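Local coordinates for helicase of the snf2/rad54 family (Sulfolobus solfataricus, PDB 1Z5Z), which probably couples ATP hydrolysis to movement along duplex DNA as a SWI2/SNF2-type ATPase, of whose core this is the C-terminal domain, at residues S222-L234 with E259-Y271. Numbering follows the deposited sequence.
Sequences SVGTLEEKIDQLL and ELRKVIELSVGGY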
loop_
_atom_site.group_PDB
_atom_site.type_symbol
_atom_site.label_atom_id
_atom_site.label_comp_id
_atom_site.label_asym_id
_atom_site.label_seq_id
_atom_site.Cartn_x
_atom_site.Cartn_y
_atom_site.Cartn_z
ATOM N N SER A 222 4.001 -6.334 3.703
ATOM C CA SER A 222 4.703 -6.260 4.983
ATOM C C SER A 222 4.734 -7.598 5.742
ATOM O O SER A 222 3.693 -8.156 6.135
ATOM C CB SER A 222 4.114 -5.152 5.856
ATOM O OG SER A 222 4.479 -3.915 5.274
ATOM N N VAL A 223 5.954 -8.116 5.916
ATOM C CA VAL A 223 6.170 -9.406 6.573
ATOM C C VAL A 223 5.566 -9.473 7.950
ATOM O O VAL A 223 5.796 -8.600 8.787
ATOM C CB VAL A 223 7.698 -9.760 6.658
ATOM C CG1 VAL A 223 7.894 -11.043 7.489
ATOM C CG2 VAL A 223 8.267 -9.959 5.224
ATOM N N GLY A 224 4.752 -10.508 8.150
ATOM C CA GLY A 224 4.114 -10.751 9.435
ATOM C C GLY A 224 2.976 -9.817 9.835
ATOM O O GLY A 224 2.614 -9.758 11.015
ATOM N N THR A 225 2.392 -9.108 8.873
ATOM C CA THR A 225 1.314 -8.180 9.215
ATOM C C THR A 225 0.051 -8.589 8.541
ATOM O O THR A 225 0.031 -9.591 7.811
ATOM C CB THR A 225 1.629 -6.782 8.732
ATOM O OG1 THR A 225 1.632 -6.807 7.308
ATOM C CG2 THR A 225 2.989 -6.343 9.227
ATOM N N LEU A 226 -0.995 -7.784 8.742
ATOM C CA LEU A 226 -2.279 -8.081 8.130
ATOM C C LEU A 226 -2.113 -8.107 6.626
ATOM O O LEU A 226 -2.934 -8.750 5.958
ATOM C CB LEU A 226 -3.369 -7.019 8.502
ATOM C CG LEU A 226 -3.306 -5.645 7.824
ATOM C CD1 LEU A 226 -4.542 -4.862 8.198
ATOM C CD2 LEU A 226 -2.071 -4.859 8.253
ATOM N N GLU A 227 -1.098 -7.417 6.074
ATOM C CA GLU A 227 -0.973 -7.459 4.609
ATOM C C GLU A 227 -0.621 -8.894 4.174
ATOM O O GLU A 227 -1.119 -9.417 3.165
ATOM C CB GLU A 227 0.120 -6.507 4.131
ATOM C CG GLU A 227 -0.190 -5.019 4.370
ATOM C CD GLU A 227 0.856 -4.109 3.744
ATOM O OE1 GLU A 227 0.497 -3.044 3.173
ATOM O OE2 GLU A 227 2.048 -4.450 3.840
ATOM N N GLU A 228 0.261 -9.537 4.934
ATOM C CA GLU A 228 0.634 -10.900 4.602
ATOM C C GLU A 228 -0.545 -11.858 4.795
ATOM O O GLU A 228 -0.767 -12.723 3.947
ATOM C CB GLU A 228 1.796 -11.381 5.475
ATOM C CG GLU A 228 2.309 -12.750 5.009
ATOM C CD GLU A 228 3.738 -12.957 5.416
ATOM O OE1 GLU A 228 4.530 -13.399 4.557
ATOM O OE2 GLU A 228 4.062 -12.661 6.579
ATOM N N LYS A 229 -1.252 -11.729 5.925
ATOM C CA LYS A 229 -2.411 -12.579 6.243
ATOM C C LYS A 229 -3.514 -12.510 5.225
ATOM O O LYS A 229 -4.045 -13.535 4.788
ATOM C CB LYS A 229 -3.011 -12.198 7.588
ATOM C CG LYS A 229 -2.386 -12.878 8.775
ATOM C CD LYS A 229 -0.909 -12.731 8.770
ATOM C CE LYS A 229 -0.322 -13.314 10.018
ATOM N NZ LYS A 229 0.664 -12.335 10.446
ATOM N N ILE A 230 -3.903 -11.294 4.877
ATOM C CA ILE A 230 -4.946 -11.155 3.890
ATOM C C ILE A 230 -4.505 -11.739 2.556
ATOM O O ILE A 230 -5.261 -12.449 1.907
ATOM C CB ILE A 230 -5.344 -9.689 3.713
ATOM C CG1 ILE A 230 -6.166 -9.244 4.918
ATOM C CG2 ILE A 230 -6.140 -9.544 2.439
ATOM C CD1 ILE A 230 -5.976 -7.747 5.312
ATOM N N ASP A 231 -3.274 -11.473 2.145
ATOM C CA ASP A 231 -2.822 -12.024 0.872
ATOM C C ASP A 231 -2.894 -13.542 0.906
ATOM O O ASP A 231 -3.438 -14.168 -0.004
ATOM C CB ASP A 231 -1.392 -11.596 0.573
ATOM C CG ASP A 231 -1.005 -11.865 -0.870
ATOM O OD1 ASP A 231 -0.440 -12.941 -1.141
ATOM O OD2 ASP A 231 -1.283 -10.996 -1.736
ATOM N N GLN A 232 -2.334 -14.133 1.960
ATOM C CA GLN A 232 -2.364 -15.582 2.101
ATOM C C GLN A 232 -3.779 -16.138 2.053
ATOM O O GLN A 232 -4.033 -17.129 1.378
ATOM C CB GLN A 232 -1.713 -16.010 3.421
ATOM C CG GLN A 232 -0.210 -15.853 3.413
ATOM C CD GLN A 232 0.407 -16.076 4.771
ATOM O OE1 GLN A 232 1.625 -15.970 4.933
ATOM N NE2 GLN A 232 -0.429 -16.376 5.761
ATOM N N LEU A 233 -4.700 -15.513 2.772
ATOM C CA LEU A 233 -6.088 -15.995 2.796
ATOM C C LEU A 233 -6.791 -16.044 1.424
ATOM O O LEU A 233 -7.516 -17.005 1.126
ATOM C CB LEU A 233 -6.918 -15.136 3.732
ATOM C CG LEU A 233 -6.907 -15.505 5.200
ATOM C CD1 LEU A 233 -7.670 -14.447 5.964
ATOM C CD2 LEU A 233 -7.532 -16.897 5.398
ATOM N N LEU A 234 -6.602 -15.005 0.606
ATOM C CA LEU A 234 -7.220 -14.959 -0.712
ATOM C C LEU A 234 -6.621 -16.030 -1.601
ATOM O O LEU A 234 -7.346 -16.781 -2.243
ATOM C CB LEU A 234 -6.986 -13.607 -1.376
ATOM C CG LEU A 234 -7.373 -12.318 -0.660
ATOM C CD1 LEU A 234 -7.179 -11.150 -1.624
ATOM C CD2 LEU A 234 -8.811 -12.380 -0.178
ATOM N N GLU A 259 -10.628 -14.547 15.622
ATOM C CA GLU A 259 -10.321 -14.560 14.204
ATOM C C GLU A 259 -9.628 -13.267 13.805
ATOM O O GLU A 259 -8.670 -13.282 13.017
ATOM C CB GLU A 259 -11.592 -14.706 13.382
ATOM C CG GLU A 259 -12.160 -16.106 13.361
ATOM C CD GLU A 259 -13.543 -16.130 12.753
ATOM O OE1 GLU A 259 -13.894 -17.161 12.152
ATOM O OE2 GLU A 259 -14.277 -15.119 12.880
ATOM N N LEU A 260 -10.101 -12.147 14.353
ATOM C CA LEU A 260 -9.503 -10.850 14.042
ATOM C C LEU A 260 -8.016 -10.813 14.465
ATOM O O LEU A 260 -7.144 -10.355 13.723
ATOM C CB LEU A 260 -10.264 -9.732 14.756
ATOM C CG LEU A 260 -9.726 -8.312 14.524
ATOM C CD1 LEU A 260 -9.897 -7.950 13.058
ATOM C CD2 LEU A 260 -10.446 -7.308 15.418
ATOM N N ARG A 261 -7.724 -11.314 15.650
ATOM C CA ARG A 261 -6.348 -11.301 16.147
ATOM C C ARG A 261 -5.408 -12.098 15.236
ATOM O O ARG A 261 -4.236 -11.755 15.093
ATOM C CB ARG A 261 -6.312 -11.865 17.575
ATOM C CG ARG A 261 -4.947 -11.797 18.249
ATOM C CD ARG A 261 -5.008 -12.215 19.724
ATOM N NE ARG A 261 -4.431 -11.140 20.529
ATOM C CZ ARG A 261 -5.074 -10.485 21.485
ATOM N NH1 ARG A 261 -6.319 -10.811 21.766
ATOM N NH2 ARG A 261 -4.478 -9.480 22.122
ATOM N N LYS A 262 -5.932 -13.140 14.612
ATOM C CA LYS A 262 -5.145 -13.989 13.703
ATOM C C LYS A 262 -4.763 -13.145 12.473
ATOM O O LYS A 262 -3.636 -13.186 11.944
ATOM C CB LYS A 262 -5.995 -15.212 13.281
ATOM C CG LYS A 262 -5.281 -16.582 13.348
ATOM C CD LYS A 262 -4.519 -16.787 14.678
ATOM C CE LYS A 262 -5.274 -17.635 15.716
ATOM N NZ LYS A 262 -4.471 -17.758 16.964
ATOM N N VAL A 263 -5.717 -12.342 12.030
ATOM C CA VAL A 263 -5.490 -11.509 10.869
ATOM C C VAL A 263 -4.544 -10.338 11.094
ATOM O O VAL A 263 -3.612 -10.146 10.302
ATOM C CB VAL A 263 -6.814 -10.979 10.330
ATOM C CG1 VAL A 263 -6.561 -9.933 9.228
ATOM C CG2 VAL A 263 -7.628 -12.170 9.802
ATOM N N ILE A 264 -4.714 -9.601 12.190
ATOM C CA ILE A 264 -3.877 -8.406 12.390
ATOM C C ILE A 264 -2.674 -8.375 13.355
ATOM O O ILE A 264 -1.787 -7.519 13.250
ATOM C CB ILE A 264 -4.774 -7.202 12.745
ATOM C CG1 ILE A 264 -5.199 -7.264 14.213
ATOM C CG2 ILE A 264 -6.021 -7.192 11.837
ATOM C CD1 ILE A 264 -6.172 -6.150 14.618
ATOM N N GLU A 265 -2.622 -9.301 14.300
ATOM C CA GLU A 265 -1.525 -9.284 15.240
ATOM C C GLU A 265 -0.188 -9.508 14.519
ATOM O O GLU A 265 -0.119 -10.258 13.578
ATOM C CB GLU A 265 -1.797 -10.363 16.287
ATOM C CG GLU A 265 -0.686 -10.743 17.174
ATOM C CD GLU A 265 -1.237 -11.447 18.399
ATOM O OE1 GLU A 265 -1.678 -10.752 19.364
ATOM O OE2 GLU A 265 -1.264 -12.689 18.350
ATOM N N LEU A 266 0.862 -8.852 14.970
ATOM C CA LEU A 266 2.167 -8.997 14.358
ATOM C C LEU A 266 2.756 -10.380 14.667
ATOM O O LEU A 266 2.900 -10.727 15.830
ATOM C CB LEU A 266 3.085 -7.917 14.901
ATOM C CG LEU A 266 4.409 -7.679 14.150
ATOM C CD1 LEU A 266 4.166 -7.156 12.727
ATOM C CD2 LEU A 266 5.236 -6.675 14.939
ATOM N N SER A 267 3.070 -11.165 13.641
ATOM C CA SER A 267 3.633 -12.490 13.863
ATOM C C SER A 267 5.125 -12.593 13.491
ATOM O O SER A 267 5.555 -13.540 12.838
ATOM C CB SER A 267 2.833 -13.516 13.076
ATOM O OG SER A 267 2.715 -13.140 11.718
ATOM N N VAL A 268 5.887 -11.601 13.922
ATOM C CA VAL A 268 7.311 -11.499 13.668
ATOM C C VAL A 268 8.097 -12.087 14.836
ATOM O O VAL A 268 7.725 -11.913 15.990
ATOM C CB VAL A 268 7.703 -10.012 13.498
ATOM C CG1 VAL A 268 9.192 -9.840 13.587
ATOM C CG2 VAL A 268 7.161 -9.498 12.142
ATOM N N GLY A 269 9.169 -12.798 14.528
ATOM C CA GLY A 269 9.976 -13.381 15.583
ATOM C C GLY A 269 10.436 -12.264 16.499
ATOM O O GLY A 269 10.765 -11.164 16.045
ATOM N N GLY A 270 10.449 -12.532 17.797
ATOM C CA GLY A 270 10.867 -11.512 18.738
ATOM C C GLY A 270 9.655 -10.851 19.351
ATOM O O GLY A 270 9.743 -10.314 20.451
ATOM N N TYR A 271 8.516 -10.892 18.664
ATOM C CA TYR A 271 7.305 -10.264 19.202
ATOM C C TYR A 271 6.188 -11.252 19.594
ATOM O O TYR A 271 5.035 -10.764 19.743
ATOM C CB TYR A 271 6.742 -9.254 18.195
ATOM C CG TYR A 271 7.732 -8.199 17.760
ATOM C CD1 TYR A 271 8.799 -8.531 16.922
ATOM C CD2 TYR A 271 7.624 -6.874 18.205
ATOM C CE1 TYR A 271 9.734 -7.580 16.533
ATOM C CE2 TYR A 271 8.564 -5.909 17.819
ATOM C CZ TYR A 271 9.617 -6.275 16.981
ATOM O OH TYR A 271 10.559 -5.350 16.590
ATOM O OXT TYR A 271 6.457 -12.481 19.760
#
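Lys229 lies along the carbonyl end of helix 259-264, over Lys262 and Val263. Its CB rests 3.5 Å from Val263 O, and CG touches two carbonyl oxygens, 3.4 Å from both Lys262 O and Val263 O. Bends at chi2 (52°) and chi4 carry the chain on to Ser267: CD stays near Val263 O, CE approaches Ser267 OG (3.5 Å) while still close to Lys262 O, and NZ donates to Ser267 OG, though the 2.5 Å length is suspiciously short and probably inexact. Shortened to an alanine, this residue would probably leave Ser267 OG without its lysine donor and both carbonyls without their aliphatic cover. The turn Ser222-Thr225 and the loop after Ile264 are joined by backbone: Ser267 N gives Gly224 O a nearly straight bond (3.0 Å, 166°), in the carbonyl plane on a lone pair. The side chains of Thr225 and Leu266 lie side by side, pointing the same way, while the Thr225 hydroxyl caps helix 226-234 by accepting from Glu227 N. Val263 adds an apolar patch against Leu226, Ile230 and Leu233. The contact thus fastens the C-terminal tail to the turn leading from strand 216-222 into helix 226-236, with Tyr45 of helix 39-55 bonded to both Leu226 N and Ile264 O.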